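Local coordinates for putative lipoprotein (Clostridium difficile, PDB 4EXR) that is of unknown function but is a putative lipoprotein built from two PepSY-type (peptidase propeptide and YPEB) domains, at residues A[68-72]-A[73-77]; A[113-116]-A[117-120]. One frame throughout, in Å; residues are numbered along the deposited sequence. Where two conformers were deposited one is given.

From the N terminus, interaction 1 comes first. It closes the short loop between strand 61-69 and strand 73-80, a hairpin in the first PepSY domain. The chain then runs through strand 86-93 and a long connection to interaction 2. There residues 113-116 lead into helix 116-126 of the second PepSY domain, and the first turn of that helix is capped. The two contacts follow in series and neither nest nor cross. Their centres lie about 25 Å apart on opposite sides of the chain's centre. Interaction 1 ties neighbouring strands of the antiparallel sheet; interaction 2 caps the start of helix 116-126 where the loop runs into it.

Interaction 1: A[68-72]-A[73-77]; sequences GVDDN and NEYKM. With PO4 (phosphate ion), chain C.
The first torsions of Asp70 and Tyr75 turn the carboxylate and the phenol toward each other. Asp70 sets CG between its backbone N and carbonyl carbon (chi1 59°). Tyr75 sets CG beside its own N (chi1 -59°), and the phenol reaches back along the hairpin. Tyr75 OH donates to Asp70 OD2 at 2.6 Å. The oxygen lies at the ring edge, in the ring plane, while the hydroxyl approaches from above the carboxylate plane. The two planes are almost perpendicular, 87° apart. The other oxygen takes two backbone N-H groups. Asn73 N meets Asp70 OD1 nearly head-on, at 2.8 Å. Asn72 N reaches Asp70 OD1 from above the carboxylate plane at 3.0 Å, which makes an Asx turn. One side chain thus grips both the turn and the phenol, which should limit rotation of the carboxylate. This is the end of a beta hairpin between strands 61-69 and 73-80. Gly68 and Tyr75 form an antiparallel hydrogen-bonded pair, with Tyr75 N to Gly68 O at 2.8 Å and Gly68 N to Tyr75 O at 2.9 Å. Val69 and Glu74 form the next, non-hydrogen-bonded pair toward the turn. Asp70 N bonds Asn73 O at 3.0 Å. The Tyr75 ring also stacks with Tyr45. In one of its two conformers Lys76 NZ hydrogen-bonds a phosphate, probably a crystallisation additive, which Lys90 of the second subunit also holds.

Interaction 2: A[113-116]-A[117-120]; sequences IMTP and QQAM
Thr115 and Gln118 bond to each other in both directions and form a capping box at the start of helix 116-126. Thr115 is the N-cap. Thr115 OG1 accepts from Gln118 N at 3.1 Å, nearly straight at 167°. In return, Gln118 OE1 accepts from Thr115 N at 3.0 Å, with the donor tilted 23° from the amide carbonyl plane. Gln118 turns CG beside its own N (chi1 -72°) and extends beyond it, which carries OE1 back over the threonine. Two backbone N-H groups at the helix start are thereby satisfied by side chains. The helical bonds then begin, Ala119 N to Thr115 O at 3.1 Å and Met120 N to Pro116 O at 2.9 Å. On the solvent side Gln118 is exposed but held by the box. Gln117 is looser: its amide extends off the cap. Pro116, Ala119 and Met120 make the buried side, where Pro116 CB lies 4.2 Å from CE of selenomethionine Met120. Partly exposed Met114, also selenomethionine, lays its SE 4.1 Å from Ala119 CB. Pro116 and Met120 both rest on Trp134 of strand 130-139. Tyr145 of strand 142-151 touches Pro116 and Ala119, and its OH hydrogen-bonds Met114 O, while Tyr34 of helix 34-44 also meets Pro116.

Interaction 1: A[68-72]-A[73-77]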
loop_
_atom_site.group_PDB
_atom_site.type_symbol
_atom_site.label_atom_id
_atom_site.label_comp_id
_atom_site.label_asym_id
_atom_site.label_seq_id
_atom_site.Cartn_x
_atom_site.Cartn_y
_atom_site.Cartn_z
ATOM N N GLY A 68 -7.340 0.404 10.206
ATOM C CA GLY A 68 -7.965 -0.524 11.126
ATOM C C GLY A 68 -7.354 -1.898 10.983
ATOM O O GLY A 68 -6.516 -2.123 10.109
ATOM N N VAL A 69 -7.785 -2.812 11.837
ATOM C CA VAL A 69 -7.256 -4.167 11.840
ATOM C C VAL A 69 -8.366 -5.160 12.147
ATOM O O VAL A 69 -9.368 -4.819 12.797
ATOM C CB VAL A 69 -6.146 -4.352 12.915
ATOM C CG1 VAL A 69 -4.963 -3.408 12.662
ATOM C CG2 VAL A 69 -6.711 -4.152 14.335
ATOM N N ASP A 70 -8.183 -6.392 11.685
ATOM C CA ASP A 70 -8.974 -7.498 12.198
ATOM C C ASP A 70 -8.011 -8.531 12.786
ATOM O O ASP A 70 -6.920 -8.166 13.243
ATOM C CB ASP A 70 -9.985 -8.054 11.172
ATOM C CG ASP A 70 -9.343 -8.580 9.875
ATOM O OD1 ASP A 70 -8.141 -8.905 9.833
ATOM O OD2 ASP A 70 -10.078 -8.696 8.876
ATOM N N ASP A 71 -8.399 -9.798 12.814
ATOM C CA ASP A 71 -7.524 -10.807 13.417
ATOM C C ASP A 71 -6.307 -11.141 12.549
ATOM O O ASP A 71 -5.312 -11.676 13.049
ATOM C CB ASP A 71 -8.308 -12.089 13.724
ATOM C CG ASP A 71 -9.343 -11.899 14.824
ATOM O OD1 ASP A 71 -9.227 -10.930 15.611
ATOM O OD2 ASP A 71 -10.268 -12.735 14.911
ATOM N N ASN A 72 -6.389 -10.805 11.260
ATOM C CA ASN A 72 -5.431 -11.264 10.260
ATOM C C ASN A 72 -4.699 -10.174 9.486
ATOM O O ASN A 72 -3.539 -10.353 9.110
ATOM C CB ASN A 72 -6.151 -12.164 9.254
ATOM C CG ASN A 72 -6.721 -13.412 9.905
ATOM O OD1 ASN A 72 -7.898 -13.733 9.737
ATOM N ND2 ASN A 72 -5.890 -14.110 10.662
ATOM N N ASN A 73 -5.391 -9.060 9.235
ATOM C CA ASN A 73 -4.901 -8.008 8.354
ATOM C C ASN A 73 -4.949 -6.631 8.988
ATOM O O ASN A 73 -5.722 -6.389 9.920
ATOM C CB ASN A 73 -5.761 -7.925 7.082
ATOM C CG ASN A 73 -5.688 -9.176 6.238
ATOM O OD1 ASN A 73 -4.615 -9.735 6.028
ATOM N ND2 ASN A 73 -6.834 -9.616 5.735
ATOM N N GLU A 74 -4.118 -5.728 8.474
ATOM C CA GLU A 74 -4.328 -4.302 8.668
ATOM C C GLU A 74 -4.865 -3.713 7.377
ATOM O O GLU A 74 -4.538 -4.181 6.279
ATOM C CB GLU A 74 -3.047 -3.581 9.085
ATOM C CG GLU A 74 -1.831 -3.901 8.253
ATOM C CD GLU A 74 -0.584 -3.253 8.823
ATOM O OE1 GLU A 74 -0.710 -2.154 9.406
ATOM O OE2 GLU A 74 0.511 -3.843 8.702
ATOM N N TYR A 75 -5.691 -2.687 7.523
ATOM C CA TYR A 75 -6.371 -2.078 6.386
ATOM C C TYR A 75 -6.144 -0.585 6.475
ATOM O O TYR A 75 -6.177 -0.010 7.563
ATOM C CB TYR A 75 -7.870 -2.332 6.459
ATOM C CG TYR A 75 -8.252 -3.780 6.483
ATOM C CD1 TYR A 75 -8.246 -4.536 5.317
ATOM C CD2 TYR A 75 -8.626 -4.403 7.673
ATOM C CE1 TYR A 75 -8.595 -5.882 5.337
ATOM C CE2 TYR A 75 -8.987 -5.732 7.694
ATOM C CZ TYR A 75 -8.970 -6.466 6.525
ATOM O OH TYR A 75 -9.324 -7.796 6.550
ATOM N N LYS A 76 -5.906 0.046 5.331
ATOM C CA LYS A 76 -5.715 1.485 5.308
ATOM C C LYS A 76 -6.444 2.074 4.122
ATOM O O LYS A 76 -6.301 1.613 2.985
ATOM C CB LYS A 76 -4.236 1.862 5.263
ATOM C CG LYS A 76 -4.019 3.374 5.206
ATOM C CD LYS A 76 -2.560 3.759 5.350
ATOM C CE LYS A 76 -1.752 3.329 4.148
ATOM N NZ LYS A 76 -0.363 3.868 4.220
HETATM N N MSE A 77 -7.269 3.074 4.401
HETATM C CA MSE A 77 -7.985 3.741 3.325
HETATM C C MSE A 77 -7.680 5.222 3.364
HETATM O O MSE A 77 -7.592 5.822 4.437
HETATM C CB MSE A 77 -9.497 3.534 3.433
HETATM C CG MSE A 77 -9.952 2.107 3.187
HETATM SE SE MSE A 77 -11.880 2.006 3.017
HETATM C CE MSE A 77 -12.099 2.907 1.311
HETATM P P PO4 C . 1.806 3.382 1.275
HETATM O O1 PO4 C . 2.510 4.614 1.792
HETATM O O2 PO4 C . 1.673 3.475 -0.227
HETATM O O3 PO4 C . 2.589 2.150 1.648
HETATM O O4 PO4 C . 0.438 3.316 1.881
HETATM O O HOH W 1 -3.603 -0.508 10.454
#

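Interaction 2: A[113-116]-A[117-120]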
loop_
_atom_site.group_PDB
_atom_site.type_symbol
_atom_site.label_atom_id
_atom_site.label_comp_id
_atom_site.label_asym_id
_atom_site.label_seq_id
_atom_site.Cartn_x
_atom_site.Cartn_y
_atom_site.Cartn_z
ATOM N N ILE A 113 -17.934 11.094 20.978
ATOM C CA ILE A 113 -16.802 11.995 21.084
ATOM C C ILE A 113 -17.179 13.354 20.509
ATOM O O ILE A 113 -18.156 13.485 19.766
ATOM C CB ILE A 113 -15.556 11.460 20.370
ATOM C CG1 ILE A 113 -15.817 11.286 18.873
ATOM C CG2 ILE A 113 -15.077 10.139 21.017
ATOM C CD1 ILE A 113 -14.563 10.902 18.102
HETATM N N MSE A 114 -16.409 14.367 20.863
HETATM C CA MSE A 114 -16.632 15.689 20.305
HETATM C C MSE A 114 -16.149 15.719 18.854
HETATM O O MSE A 114 -15.486 14.789 18.394
HETATM C CB MSE A 114 -15.892 16.732 21.129
HETATM C CG MSE A 114 -14.386 16.685 20.966
HETATM SE SE MSE A 114 -13.563 18.088 22.050
HETATM C CE MSE A 114 -14.456 17.648 23.727
ATOM N N THR A 115 -16.483 16.788 18.134
ATOM C CA THR A 115 -16.104 16.917 16.731
ATOM C C THR A 115 -14.664 17.391 16.622
ATOM O O THR A 115 -14.114 17.934 17.572
ATOM C CB THR A 115 -17.002 17.935 15.999
ATOM O OG1 THR A 115 -16.800 19.224 16.579
ATOM C CG2 THR A 115 -18.468 17.543 16.124
ATOM N N PRO A 116 -14.039 17.172 15.456
ATOM C CA PRO A 116 -12.683 17.679 15.251
ATOM C C PRO A 116 -12.621 19.205 15.410
ATOM O O PRO A 116 -11.637 19.733 15.931
ATOM C CB PRO A 116 -12.386 17.283 13.801
ATOM C CG PRO A 116 -13.221 16.068 13.563
ATOM C CD PRO A 116 -14.462 16.246 14.388
ATOM N N GLN A 117 -13.668 19.891 14.963
ATOM C CA GLN A 117 -13.767 21.342 15.113
ATOM C C GLN A 117 -13.688 21.745 16.588
ATOM O O GLN A 117 -12.903 22.618 16.970
ATOM C CB GLN A 117 -15.085 21.819 14.501
ATOM C CG GLN A 117 -15.444 23.250 14.816
ATOM C CD GLN A 117 -15.044 24.196 13.709
ATOM O OE1 GLN A 117 -13.970 24.060 13.118
ATOM N NE2 GLN A 117 -15.915 25.156 13.411
ATOM N N GLN A 118 -14.483 21.085 17.425
ATOM C CA GLN A 118 -14.430 21.336 18.860
ATOM C C GLN A 118 -13.053 21.065 19.467
ATOM O O GLN A 118 -12.583 21.826 20.307
ATOM C CB GLN A 118 -15.519 20.537 19.587
ATOM C CG GLN A 118 -16.927 21.082 19.335
ATOM C CD GLN A 118 -18.021 20.121 19.771
ATOM O OE1 GLN A 118 -17.838 18.904 19.762
ATOM N NE2 GLN A 118 -19.172 20.668 20.151
ATOM N N ALA A 119 -12.400 19.984 19.051
ATOM C CA ALA A 119 -11.066 19.689 19.570
ATOM C C ALA A 119 -10.032 20.734 19.140
ATOM O O ALA A 119 -9.189 21.144 19.942
ATOM C CB ALA A 119 -10.615 18.285 19.148
HETATM N N MSE A 120 -10.090 21.145 17.875
HETATM C CA MSE A 120 -9.173 22.155 17.348
HETATM C C MSE A 120 -9.321 23.506 18.066
HETATM O O MSE A 120 -8.327 24.186 18.346
HETATM C CB MSE A 120 -9.387 22.351 15.847
HETATM C CG MSE A 120 -8.957 21.174 14.973
HETATM SE SE MSE A 120 -9.105 21.601 13.047
HETATM C CE MSE A 120 -10.923 21.020 12.662
#